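Side-chain contacts in putative fumarylpyruvate hydrolase (Burkholderia cenocepacia, PDB 4MAQ), which is a putative hydrolase of the fumarylacetoacetate hydrolase family, a two-subunit protein whose chains are organised around mixed beta-sheets: residues P20-D25 with D67-A72; G74-P79 with F142-P147; I89-A94 with W184-V189; V116-T121 with F232-G237. One frame throughout, in Å; residues are numbered along the deposited sequence. Where two conformers were deposited one is given.

Contact 1 of 4, residues P20-D25 with D67-A72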
loop_
_atom_site.group_PDB
_atom_site.type_symbol
_atom_site.label_atom_id
_atom_site.label_comp_id
_atom_site.label_asym_id
_atom_site.label_seq_id
_atom_site.Cartn_x
_atom_site.Cartn_y
_atom_site.Cartn_z
ATOM N N PRO B 20 -11.025 -5.790 -3.799
ATOM C CA PRO B 20 -10.436 -5.681 -5.146
ATOM C C PRO B 20 -10.133 -7.070 -5.722
ATOM O O PRO B 20 -9.632 -7.972 -5.002
ATOM C CB PRO B 20 -9.136 -4.885 -4.925
ATOM C CG PRO B 20 -9.018 -4.645 -3.474
ATOM C CD PRO B 20 -10.264 -5.072 -2.765
ATOM N N SER B 21 -10.424 -7.235 -7.011
ATOM C CA SER B 21 -10.134 -8.495 -7.697
ATOM C C SER B 21 -9.945 -8.243 -9.183
ATOM O O SER B 21 -10.282 -7.159 -9.691
ATOM C CB SER B 21 -11.240 -9.525 -7.462
ATOM O OG SER B 21 -12.454 -9.068 -8.032
ATOM N N VAL B 22 -9.376 -9.223 -9.864
ATOM C CA VAL B 22 -9.052 -9.134 -11.307
ATOM C C VAL B 22 -9.824 -10.214 -12.022
ATOM O O VAL B 22 -9.977 -11.316 -11.498
ATOM C CB VAL B 22 -7.528 -9.335 -11.563
ATOM C CG1 VAL B 22 -7.150 -9.096 -13.038
ATOM C CG2 VAL B 22 -6.719 -8.424 -10.679
ATOM N N GLU B 23 -10.335 -9.877 -13.200
ATOM C CA GLU B 23 -10.978 -10.834 -14.085
ATOM C C GLU B 23 -10.007 -11.962 -14.402
ATOM O O GLU B 23 -8.792 -11.750 -14.506
ATOM C CB GLU B 23 -11.368 -10.135 -15.398
ATOM C CG GLU B 23 -12.163 -11.015 -16.363
ATOM C CD GLU B 23 -12.393 -10.386 -17.732
ATOM O OE1 GLU B 23 -11.999 -9.223 -17.962
ATOM O OE2 GLU B 23 -12.993 -11.056 -18.593
ATOM N N VAL B 24 -10.550 -13.156 -14.575
ATOM C CA VAL B 24 -9.781 -14.301 -15.028
ATOM C C VAL B 24 -10.322 -14.702 -16.399
ATOM O O VAL B 24 -11.543 -14.812 -16.593
ATOM C CB VAL B 24 -9.878 -15.456 -14.015
ATOM C CG1 VAL B 24 -9.261 -16.732 -14.564
ATOM C CG2 VAL B 24 -9.212 -15.032 -12.706
ATOM N N ASP B 25 -9.413 -14.877 -17.352
ATOM C CA ASP B 25 -9.770 -15.320 -18.696
ATOM C C ASP B 25 -10.498 -16.675 -18.672
ATOM O O ASP B 25 -10.065 -17.599 -17.980
ATOM C CB ASP B 25 -8.480 -15.423 -19.518
ATOM C CG ASP B 25 -8.729 -15.794 -20.972
ATOM O OD1 ASP B 25 -9.539 -15.123 -21.642
ATOM O OD2 ASP B 25 -8.081 -16.745 -21.443
ATOM N N ASP B 67 -6.521 -1.858 -4.401
ATOM C CA ASP B 67 -7.626 -1.305 -5.166
ATOM C C ASP B 67 -7.203 -0.291 -6.226
ATOM O O ASP B 67 -8.066 0.274 -6.889
ATOM C CB ASP B 67 -8.732 -0.767 -4.261
ATOM C CG ASP B 67 -8.327 0.496 -3.546
ATOM O OD1 ASP B 67 -7.227 0.533 -2.956
ATOM O OD2 ASP B 67 -9.118 1.457 -3.566
ATOM N N ALA B 68 -5.895 -0.091 -6.420
ATOM C CA ALA B 68 -5.395 0.649 -7.582
ATOM C C ALA B 68 -5.358 -0.226 -8.827
ATOM O O ALA B 68 -5.105 0.271 -9.930
ATOM C CB ALA B 68 -3.997 1.166 -7.297
ATOM N N ILE B 69 -5.568 -1.533 -8.646
ATOM C CA ILE B 69 -5.604 -2.475 -9.770
ATOM C C ILE B 69 -6.993 -2.397 -10.377
ATOM O O ILE B 69 -7.996 -2.720 -9.715
ATOM C CB ILE B 69 -5.279 -3.913 -9.308
ATOM C CG1 ILE B 69 -3.907 -3.952 -8.595
ATOM C CG2 ILE B 69 -5.366 -4.878 -10.474
ATOM C CD1 ILE B 69 -2.739 -3.385 -9.390
ATOM N N VAL B 70 -7.041 -1.928 -11.618
ATOM C CA VAL B 70 -8.282 -1.691 -12.336
ATOM C C VAL B 70 -8.187 -2.372 -13.699
ATOM O O VAL B 70 -7.102 -2.775 -14.122
ATOM C CB VAL B 70 -8.528 -0.168 -12.518
ATOM C CG1 VAL B 70 -8.647 0.523 -11.165
ATOM C CG2 VAL B 70 -7.469 0.489 -13.418
ATOM N N PRO B 71 -9.322 -2.514 -14.393
ATOM C CA PRO B 71 -9.241 -3.154 -15.707
ATOM C C PRO B 71 -8.464 -2.335 -16.726
ATOM O O PRO B 71 -8.606 -1.102 -16.809
ATOM C CB PRO B 71 -10.723 -3.261 -16.140
ATOM C CG PRO B 71 -11.479 -3.222 -14.843
ATOM C CD PRO B 71 -10.713 -2.257 -13.986
ATOM N N ALA B 72 -7.616 -3.016 -17.479
ATOM C CA ALA B 72 -6.888 -2.392 -18.594
ATOM C C ALA B 72 -7.795 -2.414 -19.833
ATOM O O ALA B 72 -7.466 -3.000 -20.864
ATOM C CB ALA B 72 -5.593 -3.138 -18.855
HETATM O O HOH W 1 -9.455 -4.875 -11.294
#
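Pro20 rests its ring against Asp67, where the short antiparallel pair of strands 21-23 and 30-32 near the N-terminus leans on the 3-10 segment 67-68 and the weakly bonded strand 69-71 that follows it. The touch is light: Pro20 CG lies 3.9 Å from the backbone N of Asp67 and 4.0 Å from Asp67 CB. A rigid ring suits this spot, since it offers carbon to the aliphatic root of the aspartate and asks for no polar partner. The carboxylate itself is turned elsewhere. With chi1 at 71°, Asp67 CG sits between its own N and carbonyl carbon, and the acid leads away from the proline to salt bridges with Arg34 and Arg35 of the second subunit. The residue thus touches the strand pair with its methylene and the dimer partner with its charge.

Ser21 points its side chain away from the contact, and its OG bonds to Arg30 of the neighbouring strand. Its carbonyl takes part through water 1, which donates one hydrogen bond to Ser21 O (2.9 Å) and another to Ile69 O (3.0 Å), so one water bridges the two backbone oxygens.

Val22 is buried, and Leu151 of strand 146-153 also packs on it. Small and branched at CB, it fits the strand while presenting a methyl to its neighbour. The end of Ile69 leads away from Val22, and the side chain also packs on strands 146-153 and 204-206; its CG2 methyl makes the meeting, with Val22 CG2 and Ile69 CG2 3.8 Å apart.

Contact 2 of 4, residues G74-P79 with F142-P147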
loop_
_atom_site.group_PDB
_atom_site.type_symbol
_atom_site.label_atom_id
_atom_site.label_comp_id
_atom_site.label_asym_id
_atom_site.label_seq_id
_atom_site.Cartn_x
_atom_site.Cartn_y
_atom_site.Cartn_z
ATOM N N GLY B 74 -11.763 -0.202 -21.347
ATOM C CA GLY B 74 -12.651 0.907 -21.095
ATOM C C GLY B 74 -11.878 2.200 -20.969
ATOM O O GLY B 74 -11.025 2.505 -21.802
ATOM N N THR B 75 -12.192 2.951 -19.923
ATOM C CA THR B 75 -11.533 4.221 -19.614
ATOM C C THR B 75 -10.694 4.022 -18.362
ATOM O O THR B 75 -11.146 3.359 -17.384
ATOM C CB THR B 75 -12.574 5.356 -19.391
ATOM O OG1 THR B 75 -13.332 5.532 -20.592
ATOM C CG2 THR B 75 -11.906 6.697 -19.016
ATOM N N VAL B 76 -9.501 4.606 -18.359
ATOM C CA VAL B 76 -8.662 4.612 -17.164
ATOM C C VAL B 76 -8.541 6.092 -16.808
ATOM O O VAL B 76 -8.055 6.888 -17.603
ATOM C CB VAL B 76 -7.284 3.954 -17.402
ATOM C CG1 VAL B 76 -6.344 4.225 -16.224
ATOM C CG2 VAL B 76 -7.431 2.443 -17.637
ATOM N N ALA B 77 -8.969 6.460 -15.606
ATOM C CA ALA B 77 -9.029 7.882 -15.259
ATOM C C ALA B 77 -7.653 8.557 -15.255
ATOM O O ALA B 77 -6.659 7.970 -14.835
ATOM C CB ALA B 77 -9.691 8.059 -13.905
ATOM N N TYR B 78 -7.610 9.808 -15.693
ATOM C CA TYR B 78 -6.408 10.626 -15.559
ATOM C C TYR B 78 -6.448 11.232 -14.141
ATOM O O TYR B 78 -7.443 11.869 -13.782
ATOM C CB TYR B 78 -6.414 11.723 -16.638
ATOM C CG TYR B 78 -5.110 12.466 -16.802
ATOM C CD1 TYR B 78 -4.784 13.533 -15.975
ATOM C CD2 TYR B 78 -4.205 12.105 -17.815
ATOM C CE1 TYR B 78 -3.583 14.209 -16.119
ATOM C CE2 TYR B 78 -3.004 12.777 -17.968
ATOM C CZ TYR B 78 -2.704 13.840 -17.119
ATOM O OH TYR B 78 -1.510 14.538 -17.231
ATOM N N PRO B 79 -5.410 10.993 -13.317
ATOM C CA PRO B 79 -5.477 11.358 -11.896
ATOM C C PRO B 79 -5.316 12.877 -11.689
ATOM O O PRO B 79 -4.815 13.565 -12.579
ATOM C CB PRO B 79 -4.269 10.603 -11.297
ATOM C CG PRO B 79 -3.273 10.605 -12.417
ATOM C CD PRO B 79 -4.106 10.405 -13.669
ATOM N N PHE B 142 -1.496 5.911 -6.615
ATOM C CA PHE B 142 -2.705 6.717 -6.736
ATOM C C PHE B 142 -3.877 5.924 -7.356
ATOM O O PHE B 142 -3.740 4.726 -7.669
ATOM C CB PHE B 142 -2.379 8.011 -7.523
ATOM C CG PHE B 142 -1.854 7.747 -8.906
ATOM C CD1 PHE B 142 -0.477 7.528 -9.127
ATOM C CD2 PHE B 142 -2.739 7.652 -9.981
ATOM C CE1 PHE B 142 -0.017 7.257 -10.406
ATOM C CE2 PHE B 142 -2.275 7.357 -11.257
ATOM C CZ PHE B 142 -0.915 7.160 -11.475
ATOM N N ASP B 143 -5.033 6.562 -7.530
ATOM C CA ASP B 143 -6.192 5.822 -8.040
ATOM C C ASP B 143 -5.980 5.336 -9.454
ATOM O O ASP B 143 -5.471 6.091 -10.298
ATOM C CB ASP B 143 -7.451 6.686 -7.998
ATOM C CG ASP B 143 -7.864 7.051 -6.591
ATOM O OD1 ASP B 143 -7.478 6.338 -5.631
ATOM O OD2 ASP B 143 -8.597 8.049 -6.434
ATOM N N ALA B 144 -6.384 4.096 -9.725
ATOM C CA ALA B 144 -6.300 3.542 -11.090
ATOM C C ALA B 144 -4.869 3.622 -11.625
ATOM O O ALA B 144 -4.654 3.755 -12.842
ATOM C CB ALA B 144 -7.295 4.214 -12.059
ATOM N N SER B 145 -3.892 3.449 -10.735
ATOM C CA SER B 145 -2.487 3.510 -11.129
ATOM C C SER B 145 -1.915 2.178 -11.615
ATOM O O SER B 145 -0.761 2.126 -12.014
ATOM C CB SER B 145 -1.653 4.057 -9.966
ATOM O OG SER B 145 -1.727 3.198 -8.827
ATOM N N GLY B 146 -2.719 1.115 -11.593
ATOM C CA GLY B 146 -2.245 -0.183 -12.079
ATOM C C GLY B 146 -3.280 -0.933 -12.902
ATOM O O GLY B 146 -3.780 -1.988 -12.475
ATOM N N PRO B 147 -3.584 -0.405 -14.112
ATOM C CA PRO B 147 -4.457 -1.196 -14.973
ATOM C C PRO B 147 -3.825 -2.556 -15.314
ATOM O O PRO B 147 -2.635 -2.621 -15.628
ATOM C CB PRO B 147 -4.608 -0.343 -16.258
ATOM C CG PRO B 147 -3.950 0.947 -15.985
ATOM C CD PRO B 147 -3.174 0.876 -14.722
HETATM O O HOH W 2 -6.532 8.128 -11.866
HETATM O O HOH W 3 -4.463 6.605 -13.857
#
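Pro79 and Phe142 make the tightest apolar meeting here. Two ring carbons of the proline meet two of the aromatic ring, the side chains crossing obliquely, with Pro79 CB 3.6 Å from Phe142 CD2 and Pro79 CG 3.6 Å from Phe142 CE2. Proline suits the place as a compact carbon surface with no N-H to satisfy. A second apolar cluster surrounds Val76: its two methyls straddle the ring corner Pro147 CG, with Val76 CG1 at 4.1 Å and the side chains crossing at about a right angle, while CG1 also approaches Ala144 CB at 4.3 Å.

Polar links between the segments run through water. Waters 2 and 3 both bind Ala77 O; from there water 2 reaches Asp143 O at 2.8 Å and water 3 reaches Ala144 O at 3.0 Å. Water 3 also lies at the edge of the Phe142 ring, in its plane.

Within 142-147 the bonding is local. Ser145 OG donates to Phe142 O over 2.8 Å, 27° off the carbonyl plane, and a weak bond from Ser145 N reaches the same oxygen. Ser145 CB stands 3.4 Å above the centre of the Phe142 ring. Ala144 takes the third position of the turn with positive phi (56°), and its small methyl faces Val76. Phe142 to Ser145 thus form a type II beta turn, to which the Ser145 OG bond is added, leading into strand 146-153 and packed beside edge strand 75-76.

Contact 3 of 4, residues I89-A94 with W184-V189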
loop_
_atom_site.group_PDB
_atom_site.type_symbol
_atom_site.label_atom_id
_atom_site.label_comp_id
_atom_site.label_asym_id
_atom_site.label_seq_id
_atom_site.Cartn_x
_atom_site.Cartn_y
_atom_site.Cartn_z
ATOM N N ILE B 89 4.840 -0.482 -19.489
ATOM C CA ILE B 89 4.248 -1.812 -19.737
ATOM C C ILE B 89 5.018 -2.896 -18.944
ATOM O O ILE B 89 6.254 -2.896 -18.939
ATOM C CB ILE B 89 4.288 -2.150 -21.255
ATOM C CG1 ILE B 89 3.566 -3.462 -21.573
ATOM C CG2 ILE B 89 5.710 -2.194 -21.827
ATOM C CD1 ILE B 89 2.079 -3.288 -21.505
ATOM N N GLU B 90 4.300 -3.825 -18.304
ATOM C CA GLU B 90 4.947 -4.860 -17.461
ATOM C C GLU B 90 4.201 -6.176 -17.504
ATOM O O GLU B 90 2.979 -6.182 -17.545
ATOM C CB GLU B 90 5.051 -4.382 -16.014
ATOM C CG GLU B 90 5.646 -2.989 -15.946
ATOM C CD GLU B 90 6.304 -2.597 -14.656
ATOM O OE1 GLU B 90 6.551 -3.432 -13.771
ATOM O OE2 GLU B 90 6.621 -1.391 -14.593
ATOM N N LEU B 91 4.953 -7.275 -17.417
ATOM C CA LEU B 91 4.390 -8.584 -17.096
ATOM C C LEU B 91 3.992 -8.614 -15.617
ATOM O O LEU B 91 4.794 -8.281 -14.753
ATOM C CB LEU B 91 5.376 -9.723 -17.403
ATOM C CG LEU B 91 4.861 -11.120 -17.063
ATOM C CD1 LEU B 91 3.811 -11.562 -18.064
ATOM C CD2 LEU B 91 6.020 -12.104 -17.043
ATOM N N VAL B 92 2.747 -8.995 -15.344
ATOM C CA VAL B 92 2.245 -9.088 -13.972
ATOM C C VAL B 92 2.128 -10.567 -13.574
ATOM O O VAL B 92 1.574 -11.394 -14.316
ATOM C CB VAL B 92 0.879 -8.404 -13.843
ATOM C CG1 VAL B 92 0.279 -8.626 -12.448
ATOM C CG2 VAL B 92 1.020 -6.903 -14.099
ATOM N N VAL B 93 2.747 -10.923 -12.445
ATOM C CA VAL B 93 2.714 -12.284 -11.911
ATOM C C VAL B 93 1.754 -12.363 -10.743
ATOM O O VAL B 93 1.811 -11.532 -9.832
ATOM C CB VAL B 93 4.135 -12.685 -11.443
ATOM C CG1 VAL B 93 4.114 -14.129 -11.004
ATOM C CG2 VAL B 93 5.152 -12.491 -12.571
ATOM N N ALA B 94 0.836 -13.324 -10.797
ATOM C CA ALA B 94 -0.175 -13.503 -9.741
ATOM C C ALA B 94 0.190 -14.700 -8.882
ATOM O O ALA B 94 0.397 -15.790 -9.411
ATOM C CB ALA B 94 -1.554 -13.699 -10.374
ATOM N N TRP B 184 16.665 -9.421 -13.238
ATOM C CA TRP B 184 16.327 -10.514 -12.342
ATOM C C TRP B 184 15.095 -11.224 -12.875
ATOM O O TRP B 184 14.053 -10.603 -12.986
ATOM C CB TRP B 184 16.050 -9.970 -10.936
ATOM C CG TRP B 184 17.302 -9.476 -10.252
ATOM C CD1 TRP B 184 17.707 -8.168 -10.085
ATOM C CD2 TRP B 184 18.331 -10.290 -9.674
ATOM N NE1 TRP B 184 18.922 -8.133 -9.417
ATOM C CE2 TRP B 184 19.320 -9.416 -9.148
ATOM C CE3 TRP B 184 18.502 -11.681 -9.525
ATOM C CZ2 TRP B 184 20.467 -9.890 -8.487
ATOM C CZ3 TRP B 184 19.634 -12.149 -8.874
ATOM C CH2 TRP B 184 20.608 -11.252 -8.367
ATOM N N PRO B 185 15.212 -12.522 -13.186
ATOM C CA PRO B 185 14.044 -13.251 -13.661
ATOM C C PRO B 185 12.976 -13.402 -12.591
ATOM O O PRO B 185 13.217 -13.176 -11.401
ATOM C CB PRO B 185 14.578 -14.622 -14.067
ATOM C CG PRO B 185 15.968 -14.711 -13.560
ATOM C CD PRO B 185 16.438 -13.345 -13.151
ATOM N N VAL B 186 11.799 -13.826 -13.030
ATOM C CA VAL B 186 10.646 -13.919 -12.145
ATOM C C VAL B 186 10.919 -14.744 -10.869
ATOM O O VAL B 186 10.570 -14.288 -9.786
ATOM C CB VAL B 186 9.413 -14.431 -12.931
ATOM C CG1 VAL B 186 8.275 -14.826 -11.995
ATOM C CG2 VAL B 186 8.976 -13.372 -13.937
ATOM N N PRO B 187 11.577 -15.933 -10.972
ATOM C CA PRO B 187 11.796 -16.699 -9.727
ATOM C C PRO B 187 12.640 -15.927 -8.700
ATOM O O PRO B 187 12.393 -16.046 -7.489
ATOM C CB PRO B 187 12.563 -17.955 -10.193
ATOM C CG PRO B 187 12.235 -18.098 -11.640
ATOM C CD PRO B 187 11.997 -16.701 -12.163
ATOM N N ASP B 188 13.614 -15.146 -9.169
ATOM C CA ASP B 188 14.441 -14.351 -8.252
ATOM C C ASP B 188 13.694 -13.157 -7.697
ATOM O O ASP B 188 13.862 -12.816 -6.546
ATOM C CB ASP B 188 15.719 -13.876 -8.916
ATOM C CG ASP B 188 16.616 -15.012 -9.279
ATOM O OD1 ASP B 188 17.110 -15.656 -8.363
ATOM O OD2 ASP B 188 16.787 -15.257 -10.465
ATOM N N VAL B 189 12.849 -12.534 -8.513
ATOM C CA VAL B 189 12.025 -11.438 -8.020
ATOM C C VAL B 189 11.111 -11.934 -6.887
ATOM O O VAL B 189 11.014 -11.293 -5.831
ATOM C CB VAL B 189 11.223 -10.791 -9.159
ATOM C CG1 VAL B 189 10.278 -9.748 -8.593
ATOM C CG2 VAL B 189 12.194 -10.106 -10.116
#
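Pro185 O is gripped by two backbone N-H groups, that of Val189 at 3.0 Å and, more weakly, that of Asp188 at 3.0 Å. These bonds wind the first turn of helix 186-196, with Pro185 as its N-cap, and so fix the position of Val186, the residue that carries the contact. The arrangement is helix-on-sheet packing: the helix start is laid against a face of strand 85-95, a long member of the large mixed sheet. Prolines suit this beginning. Neither Pro185 nor Pro187 has an N-H, and the first turn of a helix has no preceding carbonyl within the helix to receive one.

Along the strand, side chains alternate, and Leu91 and Val93 both point toward the helix. Their backbones are tied within the same chain, Leu91 to Thr207 and Val93 to Ile205 of strand 204-206, which leaves the side chains to meet the helix. Val189, in the same helix turn, packs on Ile205. Valine and leucine are apt here, since the site is buried and the partners need only hydrocarbon; Val111 and Tyr114 of strand 111-122 pack on Val93 as well.

Val186 and Val93 reach toward each other tip to tip. On Val93 the methyl beside the backbone N, CG2, does the touching, because chi1 of -175° sends CG1 off anti to that N. Leu91 gives a looser touch, its CD2 4.5 Å from Val186 CG2. The fork of Val186 receives the single methyl of its partner: Val93 CG2 stands 3.9 Å from Val186 CG1 and 4.2 Å from Val186 CG2.

Contact 4 of 4, residues V116-T121 with F232-G237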
loop_
_atom_site.group_PDB
_atom_site.type_symbol
_atom_site.label_atom_id
_atom_site.label_comp_id
_atom_site.label_asym_id
_atom_site.label_seq_id
_atom_site.Cartn_x
_atom_site.Cartn_y
_atom_site.Cartn_z
ATOM N N VAL B 116 -1.011 -8.806 -17.947
ATOM C CA VAL B 116 -0.220 -7.700 -18.499
ATOM C C VAL B 116 -0.738 -6.430 -17.831
ATOM O O VAL B 116 -1.951 -6.257 -17.682
ATOM C CB VAL B 116 -0.365 -7.606 -20.037
ATOM C CG1 VAL B 116 0.365 -6.388 -20.582
ATOM C CG2 VAL B 116 0.148 -8.899 -20.657
ATOM N N GLY B 117 0.176 -5.574 -17.399
ATOM C CA GLY B 117 -0.213 -4.382 -16.666
ATOM C C GLY B 117 0.499 -3.152 -17.162
ATOM O O GLY B 117 1.493 -3.242 -17.913
ATOM N N VAL B 118 0.000 -1.998 -16.739
ATOM C CA VAL B 118 0.721 -0.740 -16.957
ATOM C C VAL B 118 0.936 -0.113 -15.585
ATOM O O VAL B 118 -0.016 0.155 -14.850
ATOM C CB VAL B 118 -0.057 0.227 -17.877
ATOM C CG1 VAL B 118 0.801 1.455 -18.173
ATOM C CG2 VAL B 118 -0.471 -0.475 -19.169
ATOM N N ASP B 119 2.200 0.085 -15.221
ATOM C CA ASP B 119 2.539 0.880 -14.049
ATOM C C ASP B 119 2.392 2.336 -14.486
ATOM O O ASP B 119 3.164 2.826 -15.316
ATOM C CB ASP B 119 3.967 0.527 -13.616
ATOM C CG ASP B 119 4.523 1.447 -12.530
ATOM O OD1 ASP B 119 3.747 2.160 -11.875
ATOM O OD2 ASP B 119 5.761 1.454 -12.342
ATOM N N LEU B 120 1.362 3.002 -13.996
ATOM C CA LEU B 120 1.198 4.437 -14.248
ATOM C C LEU B 120 1.834 5.262 -13.143
ATOM O O LEU B 120 1.727 4.904 -11.977
ATOM C CB LEU B 120 -0.292 4.790 -14.396
ATOM C CG LEU B 120 -1.002 4.141 -15.593
ATOM C CD1 LEU B 120 -2.492 4.430 -15.547
ATOM C CD2 LEU B 120 -0.416 4.662 -16.899
ATOM N N THR B 121 2.439 6.382 -13.532
ATOM C CA THR B 121 3.177 7.227 -12.600
ATOM C C THR B 121 2.824 8.689 -12.765
ATOM O O THR B 121 2.781 9.189 -13.887
ATOM C CB THR B 121 4.696 7.131 -12.851
ATOM O OG1 THR B 121 5.068 5.762 -12.890
ATOM C CG2 THR B 121 5.516 7.835 -11.747
ATOM N N PHE B 232 -4.246 -5.601 -24.637
ATOM C CA PHE B 232 -5.235 -4.702 -24.076
ATOM C C PHE B 232 -5.389 -3.463 -24.945
ATOM O O PHE B 232 -4.506 -3.127 -25.786
ATOM C CB PHE B 232 -4.896 -4.275 -22.635
ATOM C CG PHE B 232 -3.672 -3.429 -22.533
ATOM C CD1 PHE B 232 -3.724 -2.056 -22.734
ATOM C CD2 PHE B 232 -2.436 -4.006 -22.211
ATOM C CE1 PHE B 232 -2.573 -1.268 -22.643
ATOM C CE2 PHE B 232 -1.281 -3.224 -22.123
ATOM C CZ PHE B 232 -1.353 -1.852 -22.351
ATOM N N GLU B 233 -6.508 -2.782 -24.706
ATOM C CA GLU B 233 -6.806 -1.491 -25.335
ATOM C C GLU B 233 -7.671 -0.693 -24.362
ATOM O O GLU B 233 -8.688 -1.189 -23.909
ATOM C CB GLU B 233 -7.527 -1.714 -26.664
ATOM C CG GLU B 233 -7.983 -0.428 -27.383
ATOM C CD GLU B 233 -8.295 -0.637 -28.858
ATOM O OE1 GLU B 233 -7.826 -1.648 -29.466
ATOM O OE2 GLU B 233 -9.011 0.210 -29.436
ATOM N N PHE B 234 -7.244 0.516 -24.010
ATOM C CA PHE B 234 -8.069 1.400 -23.161
ATOM C C PHE B 234 -7.823 2.842 -23.536
ATOM O O PHE B 234 -6.865 3.156 -24.260
ATOM C CB PHE B 234 -7.840 1.143 -21.646
ATOM C CG PHE B 234 -6.454 1.487 -21.118
ATOM C CD1 PHE B 234 -6.098 2.799 -20.819
ATOM C CD2 PHE B 234 -5.528 0.477 -20.829
ATOM C CE1 PHE B 234 -4.845 3.097 -20.276
ATOM C CE2 PHE B 234 -4.281 0.770 -20.276
ATOM C CZ PHE B 234 -3.926 2.084 -20.014
ATOM N N VAL B 235 -8.715 3.717 -23.082
ATOM C CA VAL B 235 -8.613 5.136 -23.360
ATOM C C VAL B 235 -8.363 5.876 -22.041
ATOM O O VAL B 235 -9.029 5.615 -21.035
ATOM C CB VAL B 235 -9.905 5.657 -24.064
ATOM C CG1 VAL B 235 -9.876 7.162 -24.249
ATOM C CG2 VAL B 235 -10.073 4.970 -25.417
ATOM N N VAL B 236 -7.400 6.788 -22.041
ATOM C CA VAL B 236 -7.131 7.631 -20.869
ATOM C C VAL B 236 -8.240 8.672 -20.733
ATOM O O VAL B 236 -8.628 9.316 -21.735
ATOM C CB VAL B 236 -5.771 8.317 -21.014
ATOM C CG1 VAL B 236 -5.484 9.217 -19.824
ATOM C CG2 VAL B 236 -4.678 7.259 -21.124
ATOM N N GLY B 237 -8.761 8.824 -19.520
ATOM C CA GLY B 237 -9.821 9.788 -19.279
ATOM C C GLY B 237 -9.375 11.241 -19.351
ATOM O O GLY B 237 -8.187 11.565 -19.560
#
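Two beta-sheets pack face to face here, strand 111-122 of the large mixed sheet packed against strand 230-236 of the five-stranded one. The two short segments run the same general way, 36° apart, and their axes come within 9.6 Å, a distance bridged by side chains.

Val116 and Val118 point toward the other strand, as do Phe232 and Phe234 from theirs; Gly117 lies between the valines, and Glu233, between the phenylalanines, takes no part. Phe232 meets both valines. Val116 CG1 comes to its ring edge, 3.9 Å from Phe232 CE2, whereas Val118 CG2 approaches obliquely, 3.6 Å from Phe232 CZ. The same Val118 methyl reaches the edge of the second ring, 4.2 Å from Phe234 CE2, so one methyl touches both rings. Both phenylalanines place CG between the backbone N and the carbonyl carbon (chi1 67° and 66°), which brings the two rings toward the valines in like fashion. The long flat rings reach across between the sheets, and the short branched valines meet them with hydrocarbon, without polar groups that would need partners.

Around this core, Ile89 of strand 85-95 packs on Val116 and Phe232, and Val222 of strand 221-226 packs on both phenylalanines. Val76 of strand 75-76 touches Phe234 and Leu120, while on the opposite face of strand 111-122 Asp119 forms salt bridges with Lys64 and Lys140.

In the fold
Contacts 2, 3 and 4 are buried, whereas contact 1 is only partly so and lies near the second subunit. Contacts 2 and 4, with centres 7 Å apart, belong to one interface between the two larger sheets: strand 75-76 pairs with strand 230-236, and strand 146-153 with strand 111-122. Contact 3 lies across the chain's centre from them, yet strands 85-95 and 111-122 are neighbours, joined by Glu90 O to Gly117 N at 2.9 Å. Chemistry follows place. Contact 3 meets through aliphatic side chains and contact 4 through valines on aromatic rings, while contacts 1 and 2, which involve the short strands 21-23, 69-71 and 75-76, add bridging waters between backbone carbonyls.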